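Methyltransferase-like protein (Saccharopolyspora spinosa, PDB 4PNE) catalyses the [4+2] cycloaddition of spinosyn biosynthesis on a fold like that of S-adenosylmethionine-dependent methyltransferases. Local coordinates at residues A[61-73]-A[243-257]. Numbering follows the deposited sequence.
With SAH (S-adenosyl-L-homocysteine), chain C.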
# COMPACT_ATOMS: atom_id res chain seq x y z
N HIS A 61 1.98 0.49 -5.64
CA HIS A 61 1.33 1.73 -5.23
C HIS A 61 1.56 2.78 -6.32
O HIS A 61 2.42 2.61 -7.20
CB HIS A 61 1.82 2.17 -3.84
CG HIS A 61 3.28 2.50 -3.76
ND1 HIS A 61 4.13 1.79 -2.94
CD2 HIS A 61 4.04 3.44 -4.37
CE1 HIS A 61 5.36 2.29 -3.05
NE2 HIS A 61 5.33 3.29 -3.90
N HIS A 62 0.78 3.85 -6.27
CA HIS A 62 0.83 4.92 -7.27
C HIS A 62 2.17 5.64 -7.26
O HIS A 62 2.84 5.73 -6.22
CB HIS A 62 -0.28 5.93 -7.00
CG HIS A 62 -1.61 5.54 -7.55
ND1 HIS A 62 -2.08 4.24 -7.57
CD2 HIS A 62 -2.59 6.29 -8.10
CE1 HIS A 62 -3.27 4.21 -8.14
NE2 HIS A 62 -3.61 5.45 -8.46
N GLY A 63 2.54 6.19 -8.40
CA GLY A 63 3.71 7.05 -8.47
C GLY A 63 3.38 8.47 -8.05
O GLY A 63 2.23 8.92 -8.15
N TYR A 64 4.43 9.18 -7.66
CA TYR A 64 4.37 10.60 -7.32
C TYR A 64 5.37 11.33 -8.20
O TYR A 64 6.56 11.02 -8.21
CB TYR A 64 4.70 10.78 -5.83
CG TYR A 64 4.78 12.18 -5.28
CD1 TYR A 64 5.87 12.99 -5.54
CD2 TYR A 64 3.78 12.67 -4.47
CE1 TYR A 64 5.96 14.25 -5.01
CE2 TYR A 64 3.85 13.95 -3.92
CZ TYR A 64 4.95 14.74 -4.20
OH TYR A 64 5.03 15.99 -3.66
N TRP A 65 4.86 12.28 -9.00
CA TRP A 65 5.66 13.03 -9.94
C TRP A 65 5.85 14.47 -9.50
O TRP A 65 4.97 15.08 -8.90
CB TRP A 65 5.00 13.02 -11.32
CG TRP A 65 5.18 11.79 -12.11
CD1 TRP A 65 6.10 11.58 -13.08
CD2 TRP A 65 4.38 10.59 -12.05
NE1 TRP A 65 5.94 10.34 -13.64
CE2 TRP A 65 4.88 9.71 -13.04
CE3 TRP A 65 3.28 10.18 -11.29
CZ2 TRP A 65 4.35 8.44 -13.25
CZ3 TRP A 65 2.75 8.92 -11.50
CH2 TRP A 65 3.26 8.08 -12.50
N GLU A 66 7.01 15.01 -9.85
CA GLU A 66 7.34 16.42 -9.60
C GLU A 66 7.00 17.35 -10.76
O GLU A 66 6.92 18.57 -10.59
CB GLU A 66 8.82 16.54 -9.29
CG GLU A 66 9.27 15.67 -8.14
CD GLU A 66 8.79 16.18 -6.80
OE1 GLU A 66 8.12 17.24 -6.75
OE2 GLU A 66 9.07 15.52 -5.77
N ASN A 67 6.76 16.79 -11.93
CA ASN A 67 6.43 17.55 -13.12
C ASN A 67 5.33 16.85 -13.90
O ASN A 67 4.53 16.12 -13.31
CB ASN A 67 7.68 17.74 -13.98
CG ASN A 67 8.29 16.42 -14.41
OD1 ASN A 67 7.66 15.36 -14.26
ND2 ASN A 67 9.49 16.47 -14.96
N ASP A 68 5.28 17.03 -15.22
CA ASP A 68 4.15 16.56 -16.00
C ASP A 68 4.30 15.12 -16.46
O ASP A 68 4.21 14.85 -17.65
CB ASP A 68 3.91 17.48 -17.22
CG ASP A 68 5.14 17.62 -18.11
OD1 ASP A 68 6.28 17.44 -17.61
OD2 ASP A 68 4.96 17.97 -19.30
N GLY A 69 4.58 14.21 -15.51
CA GLY A 69 4.53 12.78 -15.77
C GLY A 69 5.71 12.16 -16.47
O GLY A 69 5.59 11.07 -17.04
N ARG A 70 6.86 12.84 -16.47
CA ARG A 70 8.00 12.42 -17.30
C ARG A 70 8.61 11.07 -16.84
O ARG A 70 8.85 10.17 -17.66
CB ARG A 70 9.07 13.52 -17.30
CG ARG A 70 8.54 14.88 -17.79
CD ARG A 70 8.24 14.93 -19.28
NE ARG A 70 9.45 14.84 -20.11
CZ ARG A 70 10.17 15.89 -20.50
NH1 ARG A 70 9.82 17.13 -20.16
NH2 ARG A 70 11.25 15.70 -21.25
N ALA A 71 8.86 10.94 -15.54
CA ALA A 71 9.46 9.72 -14.99
C ALA A 71 8.58 8.50 -15.24
O ALA A 71 7.38 8.63 -15.35
CB ALA A 71 9.70 9.87 -13.51
N SER A 72 9.20 7.33 -15.33
CA SER A 72 8.46 6.08 -15.38
C SER A 72 7.63 5.89 -14.13
O SER A 72 8.01 6.42 -13.05
CB SER A 72 9.41 4.90 -15.50
OG SER A 72 10.16 4.72 -14.31
N TRP A 73 6.54 5.12 -14.20
CA TRP A 73 5.75 4.91 -13.01
C TRP A 73 6.57 4.22 -11.92
O TRP A 73 6.41 4.54 -10.75
CB TRP A 73 4.46 4.14 -13.28
CG TRP A 73 4.57 2.69 -13.62
CD1 TRP A 73 4.61 2.15 -14.85
CD2 TRP A 73 4.62 1.58 -12.69
NE1 TRP A 73 4.69 0.77 -14.77
CE2 TRP A 73 4.71 0.41 -13.45
CE3 TRP A 73 4.63 1.49 -11.30
CZ2 TRP A 73 4.78 -0.86 -12.86
CZ3 TRP A 73 4.71 0.23 -10.73
CH2 TRP A 73 4.79 -0.92 -11.50
N VAL A 243 -2.16 14.86 -2.44
CA VAL A 243 -1.15 14.89 -3.49
C VAL A 243 -1.75 14.37 -4.81
O VAL A 243 -1.07 13.83 -5.66
CB VAL A 243 0.12 14.08 -3.09
CG1 VAL A 243 0.75 14.65 -1.80
CG2 VAL A 243 -0.17 12.57 -2.87
N SER A 244 -3.06 14.51 -4.95
CA SER A 244 -3.74 14.05 -6.15
C SER A 244 -3.13 14.65 -7.42
O SER A 244 -3.08 13.97 -8.45
CB SER A 244 -5.21 14.43 -6.10
OG SER A 244 -5.80 13.99 -4.92
N SER A 245 -2.70 15.91 -7.39
CA SER A 245 -2.09 16.53 -8.56
C SER A 245 -0.76 15.91 -8.99
O SER A 245 -0.35 16.04 -10.16
CB SER A 245 -1.86 18.03 -8.33
OG SER A 245 -0.94 18.27 -7.30
N ARG A 246 -0.09 15.24 -8.05
CA ARG A 246 1.20 14.59 -8.29
C ARG A 246 1.06 13.15 -8.75
O ARG A 246 1.97 12.60 -9.32
CB ARG A 246 2.05 14.62 -7.03
CG ARG A 246 2.06 15.93 -6.31
CD ARG A 246 2.50 17.08 -7.19
NE ARG A 246 3.07 18.14 -6.37
CZ ARG A 246 4.36 18.33 -6.15
NH1 ARG A 246 5.28 17.55 -6.72
NH2 ARG A 246 4.74 19.33 -5.36
N THR A 247 -0.07 12.52 -8.45
CA THR A 247 -0.19 11.09 -8.73
C THR A 247 -1.07 10.80 -9.94
O THR A 247 -1.26 9.64 -10.31
CB THR A 247 -0.77 10.34 -7.54
OG1 THR A 247 -2.07 10.86 -7.27
CG2 THR A 247 0.09 10.51 -6.31
N ARG A 248 -1.63 11.84 -10.55
CA ARG A 248 -2.67 11.62 -11.55
C ARG A 248 -2.14 10.95 -12.81
O ARG A 248 -2.91 10.46 -13.64
CB ARG A 248 -3.34 12.94 -11.93
CG ARG A 248 -2.42 13.93 -12.59
CD ARG A 248 -3.16 15.24 -12.83
NE ARG A 248 -2.45 16.18 -13.67
CZ ARG A 248 -2.26 16.09 -14.99
NH1 ARG A 248 -2.72 15.05 -15.69
NH2 ARG A 248 -1.60 17.05 -15.61
N TYR A 249 -0.83 11.00 -12.98
CA TYR A 249 -0.20 10.36 -14.13
C TYR A 249 -0.20 8.85 -14.02
O TYR A 249 -0.02 8.16 -15.04
CB TYR A 249 1.22 10.87 -14.29
CG TYR A 249 1.23 12.37 -14.40
CD1 TYR A 249 1.51 13.18 -13.29
CD2 TYR A 249 0.91 12.99 -15.59
CE1 TYR A 249 1.48 14.55 -13.39
CE2 TYR A 249 0.88 14.36 -15.70
CZ TYR A 249 1.16 15.13 -14.60
OH TYR A 249 1.12 16.50 -14.75
N PHE A 250 -0.44 8.31 -12.82
CA PHE A 250 -0.26 6.88 -12.65
C PHE A 250 -1.21 6.02 -13.48
O PHE A 250 -0.74 5.13 -14.23
CB PHE A 250 -0.38 6.44 -11.17
CG PHE A 250 -0.19 4.95 -11.00
CD1 PHE A 250 -1.28 4.13 -10.87
CD2 PHE A 250 1.06 4.39 -11.11
CE1 PHE A 250 -1.12 2.75 -10.80
CE2 PHE A 250 1.21 3.02 -11.06
CZ PHE A 250 0.12 2.22 -10.90
N MET A 251 -2.51 6.20 -13.35
CA MET A 251 -3.42 5.28 -14.03
C MET A 251 -3.22 5.30 -15.55
O MET A 251 -3.15 4.24 -16.16
CB MET A 251 -4.88 5.56 -13.70
CG MET A 251 -5.29 5.19 -12.29
SD MET A 251 -5.05 3.48 -11.87
CE MET A 251 -6.17 2.64 -12.99
N PRO A 252 -3.09 6.47 -16.17
CA PRO A 252 -2.90 6.42 -17.63
C PRO A 252 -1.62 5.70 -18.00
O PRO A 252 -1.61 4.90 -18.95
CB PRO A 252 -2.84 7.91 -18.04
CG PRO A 252 -3.40 8.65 -16.90
CD PRO A 252 -3.22 7.85 -15.67
N GLN A 253 -0.54 5.94 -17.25
CA GLN A 253 0.75 5.38 -17.63
C GLN A 253 0.77 3.89 -17.34
O GLN A 253 1.24 3.10 -18.18
CB GLN A 253 1.92 6.09 -16.93
CG GLN A 253 2.09 7.53 -17.41
CD GLN A 253 3.44 8.16 -17.09
OE1 GLN A 253 4.40 7.49 -16.71
NE2 GLN A 253 3.51 9.48 -17.25
N PHE A 254 0.25 3.48 -16.20
CA PHE A 254 0.24 2.05 -15.90
C PHE A 254 -0.66 1.29 -16.88
O PHE A 254 -0.28 0.20 -17.32
CB PHE A 254 -0.22 1.79 -14.46
CG PHE A 254 -0.21 0.34 -14.08
CD1 PHE A 254 0.97 -0.27 -13.76
CD2 PHE A 254 -1.37 -0.40 -14.09
CE1 PHE A 254 1.02 -1.62 -13.46
CE2 PHE A 254 -1.35 -1.76 -13.79
CZ PHE A 254 -0.17 -2.36 -13.47
N ALA A 255 -1.79 1.87 -17.27
CA ALA A 255 -2.70 1.23 -18.22
C ALA A 255 -2.01 1.00 -19.55
O ALA A 255 -2.17 -0.05 -20.16
CB ALA A 255 -3.96 2.06 -18.42
N GLU A 256 -1.26 2.00 -20.01
CA GLU A 256 -0.52 1.83 -21.24
C GLU A 256 0.49 0.68 -21.12
O GLU A 256 0.60 -0.17 -22.01
CB GLU A 256 0.16 3.13 -21.63
CG GLU A 256 1.15 2.95 -22.74
CD GLU A 256 1.55 4.24 -23.40
OE1 GLU A 256 1.11 5.32 -22.95
OE2 GLU A 256 2.33 4.16 -24.36
N GLU A 257 1.21 0.61 -19.99
CA GLU A 257 2.16 -0.49 -19.76
C GLU A 257 1.49 -1.86 -19.76
O GLU A 257 2.03 -2.85 -20.29
CB GLU A 257 2.88 -0.29 -18.42
CG GLU A 257 3.69 0.96 -18.35
CD GLU A 257 4.80 0.98 -19.38
OE1 GLU A 257 5.65 0.05 -19.35
OE2 GLU A 257 4.79 1.89 -20.24
N SAH C . 2.49 -1.67 0.45
CA SAH C . 2.82 -2.42 -0.76
CB SAH C . 1.66 -3.20 -1.36
CG SAH C . 0.32 -2.52 -1.48
SD SAH C . -0.85 -3.56 -2.37
C SAH C . 3.40 -1.48 -1.79
O SAH C . 4.01 -1.93 -2.74
OXT SAH C . 3.32 -0.27 -1.60
C5' SAH C . -1.86 -4.04 -0.95
C4' SAH C . -1.18 -5.01 -0.01
O4' SAH C . -1.95 -5.15 1.18
C3' SAH C . -1.03 -6.42 -0.56
O3' SAH C . 0.30 -6.81 -0.26
C2' SAH C . -2.06 -7.23 0.21
O2' SAH C . -1.81 -8.63 0.35
C1' SAH C . -2.05 -6.50 1.55
N9 SAH C . -3.25 -6.78 2.36
C8 SAH C . -4.57 -6.74 2.03
N7 SAH C . -5.31 -7.13 3.09
C5 SAH C . -4.47 -7.43 4.10
C6 SAH C . -4.66 -7.89 5.38
N6 SAH C . -5.88 -8.10 5.87
N1 SAH C . -3.60 -8.09 6.18
C2 SAH C . -2.31 -7.87 5.73
N3 SAH C . -2.10 -7.46 4.44
C4 SAH C . -3.18 -7.22 3.65
O HOH W 1 6.63 8.41 -18.14
O HOH W 2 6.01 -1.12 -16.75
O HOH W 3 5.44 5.08 -17.02
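Rings from both segments make this an aromatic contact, in which segment 61-73, the end of the irregular loop leading from helix 36-54 into helix 73-88, with W73 its first helical residue, lies against the turn and helices that follow edge strand 236-242. F250 has CG anti to the backbone N (chi1 -180°), which carries the ring to the loop: CD1 lies over the centre of the H62 imidazole, 3.4 Å from H62 CE1, and its edge turns to the face of the W73 six-membered ring in an offset edge-to-face pair. F254, one helical turn on, presents its edge to W73 as well, nearly perpendicular (82°); the broad indole serves both phenylalanines. In this class I methyltransferase-like fold, the loop also reaches the cofactor pocket: H61 ND1 donates an almost straight bond to OXT of S-adenosylhomocysteine at 2.6 Å, while its NE2 is held by A77 O of helix 73-88.

Y249 CB sits over the six-membered ring of W65, the Y249 ring edge faces the five-membered ring, and NE1 donates in the ring plane to A71 O, fixing the indole's rotation. Lacking a side chain, G69 brings its CA directly onto the Y249 face, 3.6 Å from Y249 CG; its positive phi suits glycine. Q253's amide serves twice: NE2 donates in the carbonyl plane onto a lone pair of G69 O (2.6 Å), and OE1 accepts from water 3, which W73 N also meets. Nearer residue 246, W65 N donates to R246 O (2.9 Å). R246 suits its place doubly: aliphatic CB covers the Y64 ring, while NH1 forms a salt bridge with E66 OE1 (2.9 Å), meeting the carboxylate from above its plane.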